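Long-range contact in putative HpcE protein (PDB 6V77), which is of unknown function but belongs to the fumarylacetoacetate hydrolase family and binds a zinc ion: residues V144-R156 against L261-F275. Sequence-based numbering, arbitrary orientation.
With ZN (zinc ion), chain L; EDO (1,2-ethanediol), chain N; SO4 (sulfate ion), chain O.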
ATOM      1  N   VAL B 144      16.351  -1.310 -10.981  1.00 20.50           N
ATOM      2  CA  VAL B 144      16.525  -1.060  -9.559  1.00 20.11           C
ATOM      3  C   VAL B 144      17.375   0.184  -9.372  1.00 22.10           C
ATOM      4  O   VAL B 144      18.480   0.281  -9.923  1.00 22.66           O
ATOM      5  CB  VAL B 144      17.174  -2.275  -8.872  1.00 20.20           C
ATOM      6  CG1 VAL B 144      17.627  -1.938  -7.419  1.00 18.84           C
ATOM      7  CG2 VAL B 144      16.202  -3.445  -8.858  1.00 22.71           C
ATOM      8  N   ALA B 145      16.871   1.128  -8.567  1.00 18.60           N
ATOM      9  CA  ALA B 145      17.682   2.277  -8.182  1.00 19.31           C
ATOM     10  C   ALA B 145      18.803   1.853  -7.243  1.00 19.55           C
ATOM     11  O   ALA B 145      19.979   2.149  -7.481  1.00 21.56           O
ATOM     12  CB  ALA B 145      16.798   3.331  -7.514  1.00 20.81           C
ATOM     13  N   GLY B 146      18.450   1.198  -6.150  1.00 20.74           N
ATOM     14  CA  GLY B 146      19.470   0.731  -5.229  1.00 19.46           C
ATOM     15  C   GLY B 146      18.841  -0.127  -4.158  1.00 18.25           C
ATOM     16  O   GLY B 146      17.653  -0.434  -4.203  1.00 19.09           O
ATOM     17  N   VAL B 147      19.663  -0.506  -3.171  1.00 18.76           N
ATOM     18  CA  VAL B 147      19.224  -1.397  -2.107  1.00 18.61           C
ATOM     19  C   VAL B 147      19.500  -0.720  -0.777  1.00 20.27           C
ATOM     20  O   VAL B 147      20.301   0.209  -0.684  1.00 22.41           O
ATOM     21  CB  VAL B 147      19.938  -2.769  -2.153  1.00 20.43           C
ATOM     22  CG1 VAL B 147      19.623  -3.478  -3.467  1.00 24.84           C
ATOM     23  CG2 VAL B 147      21.471  -2.613  -1.946  1.00 24.26           C
ATOM     24  N   SER B 148      18.829  -1.199   0.266  1.00 21.15           N
ATOM     25  CA  SER B 148      19.096  -0.680   1.595  1.00 19.83           C
ATOM     26  C   SER B 148      18.835  -1.790   2.610  1.00 22.74           C
ATOM     27  O   SER B 148      18.478  -2.920   2.257  1.00 20.84           O
ATOM     28  CB  SER B 148      18.263   0.588   1.865  1.00 21.50           C
ATOM     29  OG  SER B 148      18.773   1.269   3.021  1.00 23.47           O
ATOM     30  N   VAL B 149      19.004  -1.455   3.889  1.00 20.87           N
ATOM     31  CA  VAL B 149      18.772  -2.399   4.979  1.00 20.89           C
ATOM     32  C   VAL B 149      17.377  -2.153   5.526  1.00 20.61           C
ATOM     33  O   VAL B 149      16.957  -0.999   5.673  1.00 24.00           O
ATOM     34  CB  VAL B 149      19.816  -2.235   6.103  1.00 21.35           C
ATOM     35  CG1 VAL B 149      19.660  -3.353   7.155  1.00 26.80           C
ATOM     36  CG2 VAL B 149      21.270  -2.177   5.570  1.00 21.43           C
ATOM     37  N   GLY B 150      16.654  -3.226   5.847  1.00 21.97           N
ATOM     38  CA  GLY B 150      15.346  -3.082   6.465  1.00 22.94           C
ATOM     39  C   GLY B 150      15.117  -4.099   7.568  1.00 22.16           C
ATOM     40  O   GLY B 150      15.817  -5.113   7.673  1.00 22.38           O
ATOM     41  N   GLN B 151      14.117  -3.796   8.397  1.00 23.28           N
ATOM     42  CA  GLN B 151      13.546  -4.732   9.360  1.00 25.54           C
ATOM     43  C   GLN B 151      12.083  -4.908   9.001  1.00 25.81           C
ATOM     44  O   GLN B 151      11.389  -3.920   8.755  1.00 29.54           O
ATOM     45  CB  GLN B 151      13.651  -4.209  10.787  1.00 28.13           C
ATOM     46  CG  GLN B 151      14.913  -4.660  11.527  1.00 33.12           C
ATOM     47  CD  GLN B 151      14.893  -6.134  11.895  1.00 32.61           C
ATOM     48  OE1 GLN B 151      13.830  -6.726  12.091  1.00 29.98           O
ATOM     49  NE2 GLN B 151      16.086  -6.734  12.011  1.00 30.71           N
ATOM     50  N   ASP B 152      11.618  -6.149   8.942  1.00 25.38           N
ATOM     51  CA  ASP B 152      10.175  -6.399   8.873  1.00 23.60           C
ATOM     52  C   ASP B 152       9.714  -6.826  10.264  1.00 23.89           C
ATOM     53  O   ASP B 152       9.495  -8.004  10.543  1.00 24.79           O
ATOM     54  CB  ASP B 152       9.838  -7.449   7.819  1.00 27.05           C
ATOM     55  CG  ASP B 152       8.352  -7.724   7.731  1.00 25.34           C
ATOM     56  OD1 ASP B 152       7.555  -6.943   8.302  1.00 25.02           O
ATOM     57  OD2 ASP B 152       7.955  -8.705   7.080  1.00 27.73           O
ATOM     58  N   LEU B 153       9.580  -5.842  11.157  1.00 23.24           N
ATOM     59  CA  LEU B 153       9.144  -6.147  12.516  1.00 24.04           C
ATOM     60  C   LEU B 153       7.702  -6.626  12.464  1.00 24.87           C
ATOM     61  O   LEU B 153       6.895  -6.100  11.698  1.00 23.91           O
ATOM     62  CB  LEU B 153       9.275  -4.920  13.416  1.00 24.86           C
ATOM     63  CG  LEU B 153      10.723  -4.447  13.550  1.00 26.72           C
ATOM     64  CD1 LEU B 153      10.803  -3.083  14.213  1.00 26.04           C
ATOM     65  CD2 LEU B 153      11.469  -5.471  14.398  1.00 31.88           C
ATOM     66  N   SER B 154       7.386  -7.631  13.275  1.00 25.11           N
ATOM     67  CA  SER B 154       6.144  -8.385  13.116  1.00 25.49           C
ATOM     68  C   SER B 154       5.552  -8.692  14.477  1.00 26.51           C
ATOM     69  O   SER B 154       6.194  -9.369  15.283  1.00 30.40           O
ATOM     70  CB  SER B 154       6.403  -9.696  12.356  1.00 29.62           C
ATOM     71  OG  SER B 154       7.105  -9.460  11.125  1.00 26.99           O
ATOM     72  N   GLU B 155       4.312  -8.263  14.715  1.00 26.79           N
ATOM     73  CA  GLU B 155       3.602  -8.667  15.927  1.00 27.89           C
ATOM     74  C   GLU B 155       2.917  -9.999  15.617  1.00 34.75           C
ATOM     75  O   GLU B 155       1.868 -10.038  14.970  1.00 30.12           O
ATOM     76  CB  GLU B 155       2.626  -7.576  16.370  1.00 28.06           C
ATOM     77  CG  GLU B 155       2.192  -7.724  17.815  1.00 31.20           C
ATOM     78  CD  GLU B 155       1.297  -8.912  17.981  1.00 36.12           C
ATOM     79  OE1 GLU B 155       0.146  -8.843  17.501  1.00 32.95           O
ATOM     80  OE2 GLU B 155       1.759  -9.930  18.527  1.00 31.41           O
ATOM     81  N   ARG B 156       3.502 -11.109  16.101  1.00 29.85           N
ATOM     82  CA  ARG B 156       3.090 -12.421  15.604  1.00 32.03           C
ATOM     83  C   ARG B 156       1.680 -12.808  16.035  1.00 30.44           C
ATOM     84  O   ARG B 156       1.042 -13.612  15.346  1.00 33.75           O
ATOM     85  CB  ARG B 156       4.067 -13.502  16.056  1.00 30.04           C
ATOM     86  CG  ARG B 156       5.482 -13.264  15.564  1.00 29.22           C
ATOM     87  CD  ARG B 156       5.598 -13.409  14.033  1.00 28.32           C
ATOM     88  NE  ARG B 156       7.008 -13.574  13.680  1.00 31.56           N
ATOM     89  CZ  ARG B 156       7.519 -13.432  12.462  1.00 31.04           C
ATOM     90  NH1 ARG B 156       6.748 -13.097  11.423  1.00 28.75           N
ATOM     91  NH2 ARG B 156       8.824 -13.617  12.287  1.00 28.39           N
ATOM     92  N   LEU B 261      18.523  -4.181  19.072  1.00 26.74           N
ATOM     93  CA  LEU B 261      18.525  -5.020  17.886  1.00 26.03           C
ATOM     94  C   LEU B 261      19.382  -4.322  16.844  1.00 27.84           C
ATOM     95  O   LEU B 261      19.011  -3.249  16.350  1.00 26.54           O
ATOM     96  CB  LEU B 261      17.103  -5.229  17.369  1.00 27.31           C
ATOM     97  CG  LEU B 261      16.925  -5.968  16.040  1.00 26.24           C
ATOM     98  CD1 LEU B 261      17.264  -7.434  16.217  1.00 26.32           C
ATOM     99  CD2 LEU B 261      15.489  -5.796  15.543  1.00 25.69           C
ATOM    100  N   ARG B 262      20.509  -4.928  16.505  1.00 25.68           N
ATOM    101  CA  ARG B 262      21.383  -4.412  15.464  1.00 26.71           C
ATOM    102  C   ARG B 262      21.118  -5.206  14.190  1.00 24.92           C
ATOM    103  O   ARG B 262      21.106  -6.439  14.209  1.00 26.85           O
ATOM    104  CB  ARG B 262      22.854  -4.506  15.893  1.00 26.09           C
ATOM    105  CG  ARG B 262      23.847  -4.159  14.772  1.00 25.87           C
ATOM    106  CD  ARG B 262      25.295  -4.155  15.281  1.00 27.91           C
ATOM    107  NE  ARG B 262      26.201  -3.918  14.169  1.00 34.54           N
ATOM    108  CZ  ARG B 262      26.729  -4.882  13.417  1.00 39.93           C
ATOM    109  NH1 ARG B 262      26.473  -6.159  13.679  1.00 38.92           N
ATOM    110  NH2 ARG B 262      27.526  -4.566  12.410  1.00 43.25           N
ATOM    111  N   THR B 263      20.885  -4.497  13.089  1.00 24.08           N
ATOM    112  CA  THR B 263      20.517  -5.087  11.812  1.00 24.36           C
ATOM    113  C   THR B 263      21.574  -4.644  10.806  1.00 25.24           C
ATOM    114  O   THR B 263      21.949  -3.471  10.801  1.00 24.86           O
ATOM    115  CB  THR B 263      19.122  -4.599  11.385  1.00 27.03           C
ATOM    116  OG1 THR B 263      18.156  -4.936  12.389  1.00 29.04           O
ATOM    117  CG2 THR B 263      18.685  -5.190  10.043  1.00 22.78           C
ATOM    118  N   TYR B 264      22.091  -5.568   9.991  1.00 23.67           N
ATOM    119  CA  TYR B 264      23.156  -5.169   9.065  1.00 23.74           C
ATOM    120  C   TYR B 264      23.095  -5.939   7.755  1.00 31.49           C
ATOM    121  O   TYR B 264      22.617  -7.072   7.690  1.00 23.88           O
ATOM    122  CB  TYR B 264      24.552  -5.365   9.685  1.00 24.53           C
ATOM    123  CG  TYR B 264      24.918  -6.820   9.900  1.00 25.83           C
ATOM    124  CD1 TYR B 264      25.519  -7.575   8.887  1.00 26.14           C
ATOM    125  CD2 TYR B 264      24.656  -7.442  11.114  1.00 28.06           C
ATOM    126  CE1 TYR B 264      25.834  -8.911   9.085  1.00 27.64           C
ATOM    127  CE2 TYR B 264      24.965  -8.773  11.314  1.00 31.77           C
ATOM    128  CZ  TYR B 264      25.559  -9.500  10.293  1.00 34.23           C
ATOM    129  OH  TYR B 264      25.868 -10.824  10.506  1.00 34.14           O
ATOM    130  N   ILE B 265      23.609  -5.302   6.703  1.00 23.59           N
ATOM    131  CA  ILE B 265      23.935  -5.963   5.445  1.00 23.85           C
ATOM    132  C   ILE B 265      25.367  -5.553   5.135  1.00 26.07           C
ATOM    133  O   ILE B 265      25.649  -4.359   4.980  1.00 25.47           O
ATOM    134  CB  ILE B 265      22.975  -5.566   4.301  1.00 23.35           C
ATOM    135  CG1 ILE B 265      21.522  -5.941   4.673  1.00 23.01           C
ATOM    136  CG2 ILE B 265      23.412  -6.231   3.024  1.00 23.81           C
ATOM    137  CD1 ILE B 265      20.468  -5.625   3.581  1.00 22.72           C
ATOM    138  N   THR B 266      26.272  -6.530   5.073  1.00 25.16           N
ATOM    139  CA  THR B 266      27.700  -6.223   5.086  1.00 25.87           C
ATOM    140  C   THR B 266      28.079  -5.478   3.816  1.00 26.73           C
ATOM    141  O   THR B 266      27.738  -5.905   2.709  1.00 26.56           O
ATOM    142  CB  THR B 266      28.526  -7.497   5.224  1.00 26.96           C
ATOM    143  OG1 THR B 266      28.076  -8.220   6.387  1.00 27.06           O
ATOM    144  CG2 THR B 266      30.027  -7.148   5.372  1.00 27.89           C
ATOM    145  N   GLY B 267      28.746  -4.337   3.984  1.00 26.87           N
ATOM    146  CA  GLY B 267      29.082  -3.477   2.866  1.00 26.93           C
ATOM    147  C   GLY B 267      27.979  -2.546   2.401  1.00 27.28           C
ATOM    148  O   GLY B 267      28.240  -1.689   1.538  1.00 32.61           O
ATOM    149  N   VAL B 268      26.766  -2.679   2.929  1.00 26.51           N
ATOM    150  CA  VAL B 268      25.639  -1.823   2.562  1.00 24.28           C
ATOM    151  C   VAL B 268      25.254  -0.888   3.702  1.00 29.00           C
ATOM    152  O   VAL B 268      25.129   0.319   3.507  1.00 28.46           O
ATOM    153  CB  VAL B 268      24.430  -2.667   2.106  1.00 25.42           C
ATOM    154  CG1 VAL B 268      23.164  -1.795   2.011  1.00 26.40           C
ATOM    155  CG2 VAL B 268      24.747  -3.334   0.764  1.00 26.93           C
ATOM    156  N   GLY B 269      25.065  -1.425   4.908  1.00 27.28           N
ATOM    157  CA  GLY B 269      24.718  -0.548   6.011  1.00 23.76           C
ATOM    158  C   GLY B 269      24.390  -1.319   7.269  1.00 28.39           C
ATOM    159  O   GLY B 269      24.318  -2.553   7.286  1.00 23.29           O
ATOM    160  N   GLU B 270      24.187  -0.558   8.338  1.00 23.17           N
ATOM    161  CA  GLU B 270      23.688  -1.164   9.567  1.00 23.36           C
ATOM    162  C   GLU B 270      22.922  -0.126  10.370  1.00 26.18           C
ATOM    163  O   GLU B 270      23.112   1.078  10.196  1.00 25.77           O
ATOM    164  CB  GLU B 270      24.825  -1.726  10.424  1.00 27.02           C
ATOM    165  CG  GLU B 270      25.716  -0.656  11.012  1.00 27.08           C
ATOM    166  CD  GLU B 270      26.670  -1.235  12.035  1.00 36.57           C
ATOM    167  OE1 GLU B 270      27.761  -1.660  11.635  1.00 34.34           O
ATOM    168  OE2 GLU B 270      26.303  -1.293  13.229  1.00 34.80           O
ATOM    169  N   PHE B 271      22.090  -0.610  11.297  1.00 24.76           N
ATOM    170  CA  PHE B 271      21.501   0.274  12.289  1.00 27.53           C
ATOM    171  C   PHE B 271      21.121  -0.520  13.528  1.00 25.59           C
ATOM    172  O   PHE B 271      20.912  -1.732  13.472  1.00 27.31           O
ATOM    173  CB  PHE B 271      20.291   1.047  11.733  1.00 24.23           C
ATOM    174  CG  PHE B 271      19.172   0.199  11.136  1.00 24.95           C
ATOM    175  CD1 PHE B 271      18.166  -0.336  11.937  1.00 29.19           C
ATOM    176  CD2 PHE B 271      19.054   0.074   9.746  1.00 27.08           C
ATOM    177  CE1 PHE B 271      17.103  -1.063  11.379  1.00 29.46           C
ATOM    178  CE2 PHE B 271      18.019  -0.641   9.172  1.00 25.02           C
ATOM    179  CZ  PHE B 271      17.027  -1.208   9.978  1.00 26.26           C
ATOM    180  N   THR B 272      21.021   0.188  14.646  1.00 24.57           N
ATOM    181  CA  THR B 272      20.660  -0.439  15.909  1.00 25.16           C
ATOM    182  C   THR B 272      19.465   0.287  16.517  1.00 30.25           C
ATOM    183  O   THR B 272      19.403   1.519  16.510  1.00 30.47           O
ATOM    184  CB  THR B 272      21.855  -0.452  16.884  1.00 27.10           C
ATOM    185  OG1 THR B 272      22.942  -1.186  16.303  1.00 30.03           O
ATOM    186  CG2 THR B 272      21.464  -1.118  18.201  1.00 27.99           C
ATOM    187  N   GLN B 273      18.504  -0.486  17.018  1.00 25.43           N
ATOM    188  CA  GLN B 273      17.275   0.056  17.583  1.00 25.96           C
ATOM    189  C   GLN B 273      17.040  -0.543  18.957  1.00 32.49           C
ATOM    190  O   GLN B 273      17.283  -1.733  19.164  1.00 30.52           O
ATOM    191  CB  GLN B 273      16.074  -0.246  16.694  1.00 25.11           C
ATOM    192  CG  GLN B 273      16.250   0.293  15.299  1.00 28.32           C
ATOM    193  CD  GLN B 273      15.011   0.096  14.481  1.00 33.11           C
ATOM    194  OE1 GLN B 273      14.675  -1.033  14.125  1.00 37.66           O
ATOM    195  NE2 GLN B 273      14.280   1.185  14.230  1.00 25.72           N
ATOM    196  N   ARG B 274      16.546   0.276  19.886  1.00 27.34           N
ATOM    197  CA  ARG B 274      16.190  -0.184  21.222  1.00 28.30           C
ATOM    198  C   ARG B 274      14.672  -0.243  21.356  1.00 34.90           C
ATOM    199  O   ARG B 274      13.965   0.662  20.901  1.00 32.98           O
ATOM    200  CB  ARG B 274      16.787   0.736  22.293  1.00 35.47           C
ATOM    201  N   PHE B 275      14.172  -1.301  21.985  1.00 28.81           N
ATOM    202  CA  PHE B 275      12.737  -1.523  22.121  1.00 29.04           C
ATOM    203  C   PHE B 275      12.255  -1.170  23.518  1.00 35.44           C
ATOM    204  O   PHE B 275      12.907  -1.512  24.512  1.00 35.64           O
ATOM    205  CB  PHE B 275      12.400  -2.966  21.768  1.00 28.64           C
ATOM    206  CG  PHE B 275      12.533  -3.228  20.303  1.00 27.50           C
ATOM    207  CD1 PHE B 275      11.424  -3.156  19.481  1.00 27.79           C
ATOM    208  CD2 PHE B 275      13.784  -3.445  19.737  1.00 32.46           C
ATOM    209  CE1 PHE B 275      11.562  -3.341  18.098  1.00 29.71           C
ATOM    210  CE2 PHE B 275      13.919  -3.637  18.375  1.00 31.52           C
ATOM    211  CZ  PHE B 275      12.807  -3.588  17.564  1.00 32.79           C
TER
HETATM  212 ZN    ZN L 302       9.312 -10.475   6.249  0.60 48.61          ZN
HETATM  213  C1  EDO N 304      27.536  -2.964   7.827  1.00 52.36           C
HETATM  214  O1  EDO N 304      28.141  -3.764   8.855  1.00 58.97           O
HETATM  215  C2  EDO N 304      28.605  -2.490   6.853  1.00 53.14           C
HETATM  216  O2  EDO N 304      29.450  -3.603   6.539  1.00 41.90           O
HETATM  217  S   SO4 O 305       6.974 -13.815   7.408  0.85 43.76           S
HETATM  218  O1  SO4 O 305       7.637 -15.072   7.737  0.85 48.99           O
HETATM  219  O2  SO4 O 305       6.502 -13.134   8.615  0.85 38.42           O
HETATM  220  O3  SO4 O 305       7.891 -12.915   6.705  0.85 53.76           O
HETATM  221  O4  SO4 O 305       5.854 -14.090   6.509  0.85 44.99           O
HETATM  222  O   HOH W   1       8.877  -9.619   4.325  1.00 27.57           O
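V149 drops onto the β-hairpin 261-275 and carries the middle of this contact. Its CG1 lies anti to the backbone N (chi1 -173°) and reaches T263 CG2, 3.6 Å away, while CG2 points to the closed end of the hairpin and lies 3.5 Å from G269 O, flanked by I265 CG1 and V268 CG1. I265 O accepts from both V268 N and G269 N, making a classic β bulge where strand 269-275 starts.

F271 stands edge-on to the facing strand. Its CE2 is 3.7 Å from V149 O, which lies in the ring plane, and T263 CB sits over one face near the rim. The one hydrogen bond between the segments comes next: the Q151 chain bends at its second torsion, bringing NE2 to T263 OG1 at 2.8 Å. The N-H...O angle is 150°, with the oxygen tilted 19° out of the amide plane. Q151 OE1 is taken by the backbone N of E121, so both ends of the amide are held. Further along, L153 CD1 meets the F275 ring at its edge, and L153 CD2 touches L261 CD2 at 4.2 Å.

D152, between these packed residues, turns away from the hairpin to bind zinc through OD2 (2.4 Å), alongside E121 and E123. Two β-sheets of the FAH-family C-terminal fold thus pack face to face through a largely apolar interface, strand 144-155 running on to the zinc site. In its own sheet this strand lies between strands 118-128 and 177-185; V122 of strand 118-128 touches T263, and V184 of strand 177-185 touches V268.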